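PDB 3N2S: FMN reductase (NADPH) from Bacillus subtilis, which uses NADPH as reductant in its FMN reductase activity and also reduces nitroaromatic compounds, quinones and azo dyes. Local coordinates for residues A45-G50 with L83-Q88; F79-Y84 with V109-A114. All coordinates share one frame; numbering follows the deposited sequence.

In the fold
Interactions 1 and 2 are neighbours on one antiparallel sheet, their centres about 7 Å apart, and they share Leu83 and Tyr84, where strand 75-82 turns into helix 84-92. Strands 46-51 and 75-82 lie side by side, with Ser47 O 2.9 Å from Cys80 N in a probable backbone hydrogen bond. Ser47 OG and Asp82 OD2, 2.6 Å apart, tie the side chains of the two contacts together. Ala45 O packs on Ser110 CB, bringing helix 104-127 to both. That helix leads to the cofactor: Ile112 touches FMN, whereas the side chains of Tyr46 and Phe79 stay about 9 Å from a bound FMN. Both contacts also touch the second subunit.

Interaction 1 of 2, residues A45-G50 with L83-Q88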
loop_
_atom_site.group_PDB
_atom_site.type_symbol
_atom_site.label_atom_id
_atom_site.label_comp_id
_atom_site.label_asym_id
_atom_site.label_seq_id
_atom_site.Cartn_x
_atom_site.Cartn_y
_atom_site.Cartn_z
ATOM N N ALA A 45 1.420 -8.670 7.815
ATOM C CA ALA A 45 0.113 -8.417 8.440
ATOM C C ALA A 45 -1.076 -8.355 7.470
ATOM O O ALA A 45 -1.875 -7.429 7.515
ATOM C CB ALA A 45 0.185 -7.173 9.319
ATOM N N TYR A 46 -1.216 -9.386 6.637
ATOM C CA TYR A 46 -2.298 -9.436 5.653
ATOM C C TYR A 46 -2.718 -10.859 5.329
ATOM O O TYR A 46 -1.986 -11.821 5.597
ATOM C CB TYR A 46 -1.878 -8.692 4.349
ATOM C CG TYR A 46 -0.625 -9.254 3.714
ATOM C CD1 TYR A 46 -0.700 -10.267 2.761
ATOM C CD2 TYR A 46 0.637 -8.830 4.124
ATOM C CE1 TYR A 46 0.451 -10.857 2.245
ATOM C CE2 TYR A 46 1.796 -9.402 3.610
ATOM C CZ TYR A 46 1.698 -10.419 2.674
ATOM O OH TYR A 46 2.844 -10.975 2.175
ATOM N N SER A 47 -3.885 -10.978 4.692
ATOM C CA SER A 47 -4.438 -12.201 4.145
ATOM C C SER A 47 -5.075 -11.882 2.822
ATOM O O SER A 47 -5.461 -10.733 2.573
ATOM C CB SER A 47 -5.449 -12.840 5.098
ATOM O OG SER A 47 -4.744 -13.740 5.934
ATOM N N ILE A 48 -5.112 -12.881 1.933
ATOM C CA ILE A 48 -5.678 -12.755 0.594
ATOM C C ILE A 48 -6.751 -13.815 0.457
ATOM O O ILE A 48 -6.456 -15.004 0.595
ATOM C CB ILE A 48 -4.585 -12.898 -0.499
ATOM C CG1 ILE A 48 -3.392 -11.937 -0.259
ATOM C CG2 ILE A 48 -5.191 -12.737 -1.908
ATOM C CD1 ILE A 48 -2.098 -12.264 -1.091
ATOM N N ILE A 49 -7.991 -13.400 0.202
ATOM C CA ILE A 49 -9.068 -14.379 0.029
ATOM C C ILE A 49 -9.399 -14.448 -1.461
ATOM O O ILE A 49 -9.835 -13.455 -2.036
ATOM C CB ILE A 49 -10.312 -14.084 0.915
ATOM C CG1 ILE A 49 -9.889 -13.947 2.416
ATOM C CG2 ILE A 49 -11.390 -15.205 0.731
ATOM C CD1 ILE A 49 -10.910 -13.418 3.300
ATOM N N GLY A 50 -9.173 -15.612 -2.064
ATOM C CA GLY A 50 -9.483 -15.849 -3.467
ATOM C C GLY A 50 -10.934 -16.288 -3.604
ATOM O O GLY A 50 -11.318 -17.366 -3.127
ATOM N N LEU A 83 -4.324 -9.165 11.594
ATOM C CA LEU A 83 -3.591 -9.244 12.869
ATOM C C LEU A 83 -4.110 -10.434 13.694
ATOM O O LEU A 83 -3.648 -10.693 14.815
ATOM C CB LEU A 83 -3.652 -7.918 13.621
ATOM C CG LEU A 83 -2.881 -6.755 12.939
ATOM C CD1 LEU A 83 -3.144 -5.436 13.596
ATOM C CD2 LEU A 83 -1.382 -7.037 12.865
ATOM N N TYR A 84 -5.052 -11.179 13.106
ATOM C CA TYR A 84 -5.634 -12.387 13.719
ATOM C C TYR A 84 -4.571 -13.491 13.809
ATOM O O TYR A 84 -4.492 -14.195 14.820
ATOM C CB TYR A 84 -6.845 -12.843 12.918
ATOM C CG TYR A 84 -7.436 -14.172 13.345
ATOM C CD1 TYR A 84 -8.369 -14.243 14.375
ATOM C CD2 TYR A 84 -7.116 -15.348 12.673
ATOM C CE1 TYR A 84 -8.958 -15.456 14.738
ATOM C CE2 TYR A 84 -7.700 -16.569 13.027
ATOM C CZ TYR A 84 -8.630 -16.614 14.053
ATOM O OH TYR A 84 -9.188 -17.818 14.421
ATOM N N ARG A 85 -3.741 -13.623 12.754
ATOM C CA ARG A 85 -2.625 -14.575 12.689
ATOM C C ARG A 85 -1.717 -14.381 13.920
ATOM O O ARG A 85 -1.371 -15.356 14.592
ATOM C CB ARG A 85 -1.825 -14.315 11.396
ATOM C CG ARG A 85 -0.582 -15.209 11.187
ATOM C CD ARG A 85 0.134 -14.938 9.866
ATOM N NE ARG A 85 -0.761 -15.174 8.724
ATOM C CZ ARG A 85 -1.171 -14.227 7.881
ATOM N NH1 ARG A 85 -0.722 -12.981 8.000
ATOM N NH2 ARG A 85 -2.026 -14.520 6.912
ATOM N N HIS A 86 -1.412 -13.118 14.238
ATOM C CA HIS A 86 -0.557 -12.677 15.346
ATOM C C HIS A 86 -1.250 -12.927 16.691
ATOM O O HIS A 86 -0.617 -13.435 17.618
ATOM C CB HIS A 86 -0.123 -11.208 15.118
ATOM C CG HIS A 86 0.344 -10.988 13.704
ATOM N ND1 HIS A 86 -0.560 -10.848 12.649
ATOM C CD2 HIS A 86 1.594 -11.016 13.196
ATOM C CE1 HIS A 86 0.175 -10.766 11.550
ATOM N NE2 HIS A 86 1.478 -10.849 11.833
ATOM N N GLN A 87 -2.566 -12.636 16.773
ATOM C CA GLN A 87 -3.360 -12.931 17.972
ATOM C C GLN A 87 -3.301 -14.437 18.271
ATOM O O GLN A 87 -3.003 -14.817 19.398
ATOM C CB GLN A 87 -4.829 -12.517 17.770
ATOM C CG GLN A 87 -5.665 -12.665 19.047
ATOM C CD GLN A 87 -7.152 -12.684 18.811
ATOM O OE1 GLN A 87 -7.657 -13.036 17.731
ATOM N NE2 GLN A 87 -7.894 -12.338 19.852
ATOM N N GLN A 88 -3.587 -15.286 17.258
ATOM C CA GLN A 88 -3.602 -16.752 17.407
ATOM C C GLN A 88 -2.223 -17.381 17.659
ATOM O O GLN A 88 -2.107 -18.326 18.438
ATOM C CB GLN A 88 -4.292 -17.416 16.219
ATOM C CG GLN A 88 -5.808 -17.168 16.125
ATOM C CD GLN A 88 -6.681 -17.656 17.273
ATOM O OE1 GLN A 88 -7.765 -17.102 17.511
ATOM N NE2 GLN A 88 -6.291 -18.734 17.955
#
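Arg85 reaches from the first turn of helix 84-92 to the start of strand 46-51 and grips one backbone oxygen with both terminal nitrogens of its guanidinium. The side chain leaves the helix extended, CG anti to the backbone N, then bends at chi3 (-60°) to bring NH1 and NH2 end-on to Tyr46 O. Arg85 NH1 and NH2 each lie 3.0 Å from Tyr46 O, and the two bonds are similarly bent (148° from NH1, 145° from NH2). The oxygen sits in the guanidinium plane, while both donors stand above the carbonyl plane. Arg85 NH2 also lies 3.0 Å from Ser47 OG and donates to Ala180 O of the second subunit. Ser47 OG is hydrogen-bonded to Asp82 and to His183 of the second subunit, so the buried cation sits in a polar cluster at the dimer interface. An alanine in place of Arg85 would take away both donors to Tyr46 O and the one to the second subunit, which would probably loosen the hold of helix 84-92 on both. Leu83 has CG anti to its carbonyl carbon, and CD2 comes back to within 3.9 Å of Ala45 CB. The His86 ring brings CE1 to 3.9 Å from Ala45 CA, and its NE2 bonds to Val43 O, holding the ring against the chain just before the strand. CB of Tyr46 points away from helix 84-92, and the side chain touches helices 104-127 and 24-35. Strand 46-51 is the chain's outermost in the alpha-beta-alpha sandwich: strand 75-82 flanks one edge, and a second-subunit strand pairs in parallel with Ile48 to Gly50.

Interaction 2 of 2, residues F79-Y84 with V109-A114; sequences FCADLY and VSLIDA
Small side chains let helix 109-114 settle close against strand 79-82, the segment axes approaching to 7.3 Å. The two run roughly antiparallel (147°). At the closest point the CA atoms of Ala81 and Ser110 are only 4.9 Å apart. Ser110 carries the middle of the contact. Ser110 CB points at the strand and packs 3.7 Å from Ala81 CB. At the next atom chi1 (60°) places OG in the crowded position between the backbone N and the carbonyl carbon. From there Ser110 OG lies 3.5 Å from Ala81 CB and, more loosely, 4.4 Å from Leu83 CD1. The hydroxyl also folds back along its own helix and is hydrogen-bonded to Met106 O and Phe107 O, which must share or alternate for its one hydrogen, so its polar end is met within the helix while its flank packs on methyl groups. This is helix-on-sheet packing in the alpha-beta-alpha sandwich of the nitroreductase fold: helix 104-127 packs on a face of the sheet and presents Ile112, on another side of the helix, to FMN. One turn on from Ser110, the methyl of Ala114 faces the carbonyl of Cys80. Leu111 starts out away from the strand, but with chi1 at an unstaggered -100° it returns CD1 to 4.1 Å from Ala81 CB, and it also touches Leu158 of its own sheet and Met108 of the second subunit. Phe79 aims its CB at the helix, with CG beside its own backbone N; the ring approaches obliquely, CD1 3.7 Å from Ala114 O. At the other end of the strand Asp82 swings its carboxylate away from helix 104-127: OD1 accepts from Arg85 N and, weakly, from Tyr84 N, capping helix 84-92, and OD2 bonds to Tyr187 OH of the second subunit.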
loop_
_atom_site.group_PDB
_atom_site.type_symbol
_atom_site.label_atom_id
_atom_site.label_comp_id
_atom_site.label_asym_id
_atom_site.label_seq_id
_atom_site.Cartn_x
_atom_site.Cartn_y
_atom_site.Cartn_z
ATOM N N PHE A 79 -8.094 -8.405 -0.492
ATOM C CA PHE A 79 -6.949 -8.123 0.370
ATOM C C PHE A 79 -7.439 -7.655 1.708
ATOM O O PHE A 79 -8.247 -6.725 1.774
ATOM C CB PHE A 79 -5.979 -7.095 -0.269
ATOM C CG PHE A 79 -5.109 -7.744 -1.315
ATOM C CD1 PHE A 79 -3.806 -8.129 -1.018
ATOM C CD2 PHE A 79 -5.613 -8.029 -2.585
ATOM C CE1 PHE A 79 -3.015 -8.777 -1.974
ATOM C CE2 PHE A 79 -4.816 -8.654 -3.548
ATOM C CZ PHE A 79 -3.522 -9.031 -3.232
ATOM N N CYS A 80 -6.934 -8.288 2.775
ATOM C CA CYS A 80 -7.326 -7.941 4.153
ATOM C C CYS A 80 -6.147 -7.545 4.980
ATOM O O CYS A 80 -5.117 -8.212 4.905
ATOM C CB CYS A 80 -8.033 -9.112 4.838
ATOM S SG CYS A 80 -9.418 -9.810 3.921
ATOM N N ALA A 81 -6.352 -6.571 5.900
ATOM C CA ALA A 81 -5.399 -6.277 6.966
ATOM C C ALA A 81 -5.626 -7.469 7.901
ATOM O O ALA A 81 -6.782 -7.864 8.117
ATOM C CB ALA A 81 -5.759 -4.962 7.657
ATOM N N ASP A 82 -4.552 -8.122 8.361
ATOM C CA ASP A 82 -4.690 -9.313 9.205
ATOM C C ASP A 82 -3.748 -9.281 10.399
ATOM O O ASP A 82 -2.541 -9.427 10.235
ATOM C CB ASP A 82 -4.473 -10.614 8.376
ATOM C CG ASP A 82 -4.759 -11.941 9.084
ATOM O OD1 ASP A 82 -4.652 -11.994 10.322
ATOM O OD2 ASP A 82 -4.983 -12.951 8.385
ATOM N N LEU A 83 -4.324 -9.165 11.594
ATOM C CA LEU A 83 -3.591 -9.244 12.869
ATOM C C LEU A 83 -4.110 -10.434 13.694
ATOM O O LEU A 83 -3.648 -10.693 14.815
ATOM C CB LEU A 83 -3.652 -7.918 13.621
ATOM C CG LEU A 83 -2.881 -6.755 12.939
ATOM C CD1 LEU A 83 -3.144 -5.436 13.596
ATOM C CD2 LEU A 83 -1.382 -7.037 12.865
ATOM N N TYR A 84 -5.052 -11.179 13.106
ATOM C CA TYR A 84 -5.634 -12.387 13.719
ATOM C C TYR A 84 -4.571 -13.491 13.809
ATOM O O TYR A 84 -4.492 -14.195 14.820
ATOM C CB TYR A 84 -6.845 -12.843 12.918
ATOM C CG TYR A 84 -7.436 -14.172 13.345
ATOM C CD1 TYR A 84 -8.369 -14.243 14.375
ATOM C CD2 TYR A 84 -7.116 -15.348 12.673
ATOM C CE1 TYR A 84 -8.958 -15.456 14.738
ATOM C CE2 TYR A 84 -7.700 -16.569 13.027
ATOM C CZ TYR A 84 -8.630 -16.614 14.053
ATOM O OH TYR A 84 -9.188 -17.818 14.421
ATOM N N VAL A 109 0.456 -0.244 9.847
ATOM C CA VAL A 109 1.342 -1.346 9.465
ATOM C C VAL A 109 0.609 -2.356 8.583
ATOM O O VAL A 109 1.104 -2.711 7.494
ATOM C CB VAL A 109 2.021 -1.997 10.718
ATOM C CG1 VAL A 109 2.533 -3.402 10.412
ATOM C CG2 VAL A 109 3.158 -1.102 11.246
ATOM N N SER A 110 -0.564 -2.803 9.035
ATOM C CA SER A 110 -1.323 -3.826 8.303
ATOM C C SER A 110 -1.882 -3.332 6.962
ATOM O O SER A 110 -1.825 -4.084 5.989
ATOM C CB SER A 110 -2.414 -4.440 9.188
ATOM O OG SER A 110 -3.330 -3.456 9.639
ATOM N N LEU A 111 -2.355 -2.063 6.892
ATOM C CA LEU A 111 -2.855 -1.479 5.645
ATOM C C LEU A 111 -1.736 -1.358 4.609
ATOM O O LEU A 111 -1.932 -1.721 3.450
ATOM C CB LEU A 111 -3.483 -0.099 5.892
ATOM C CG LEU A 111 -5.018 -0.071 5.971
ATOM C CD1 LEU A 111 -5.513 -0.860 7.175
ATOM C CD2 LEU A 111 -5.515 1.351 6.063
ATOM N N ILE A 112 -0.568 -0.850 5.033
ATOM C CA ILE A 112 0.596 -0.695 4.148
ATOM C C ILE A 112 1.081 -2.078 3.673
ATOM O O ILE A 112 1.310 -2.260 2.486
ATOM C CB ILE A 112 1.708 0.166 4.809
ATOM C CG1 ILE A 112 1.199 1.639 4.985
ATOM C CG2 ILE A 112 3.018 0.104 3.981
ATOM C CD1 ILE A 112 2.001 2.477 6.016
ATOM N N ASP A 113 1.207 -3.050 4.591
ATOM C CA ASP A 113 1.654 -4.404 4.218
ATOM C C ASP A 113 0.745 -5.008 3.139
ATOM O O ASP A 113 1.242 -5.537 2.155
ATOM C CB ASP A 113 1.688 -5.322 5.451
ATOM C CG ASP A 113 3.067 -5.531 6.068
ATOM O OD1 ASP A 113 3.951 -4.654 5.886
ATOM O OD2 ASP A 113 3.260 -6.566 6.739
ATOM N N ALA A 114 -0.582 -4.941 3.331
ATOM C CA ALA A 114 -1.560 -5.476 2.373
ATOM C C ALA A 114 -1.480 -4.762 1.036
ATOM O O ALA A 114 -1.572 -5.415 -0.005
ATOM C CB ALA A 114 -2.976 -5.362 2.938
#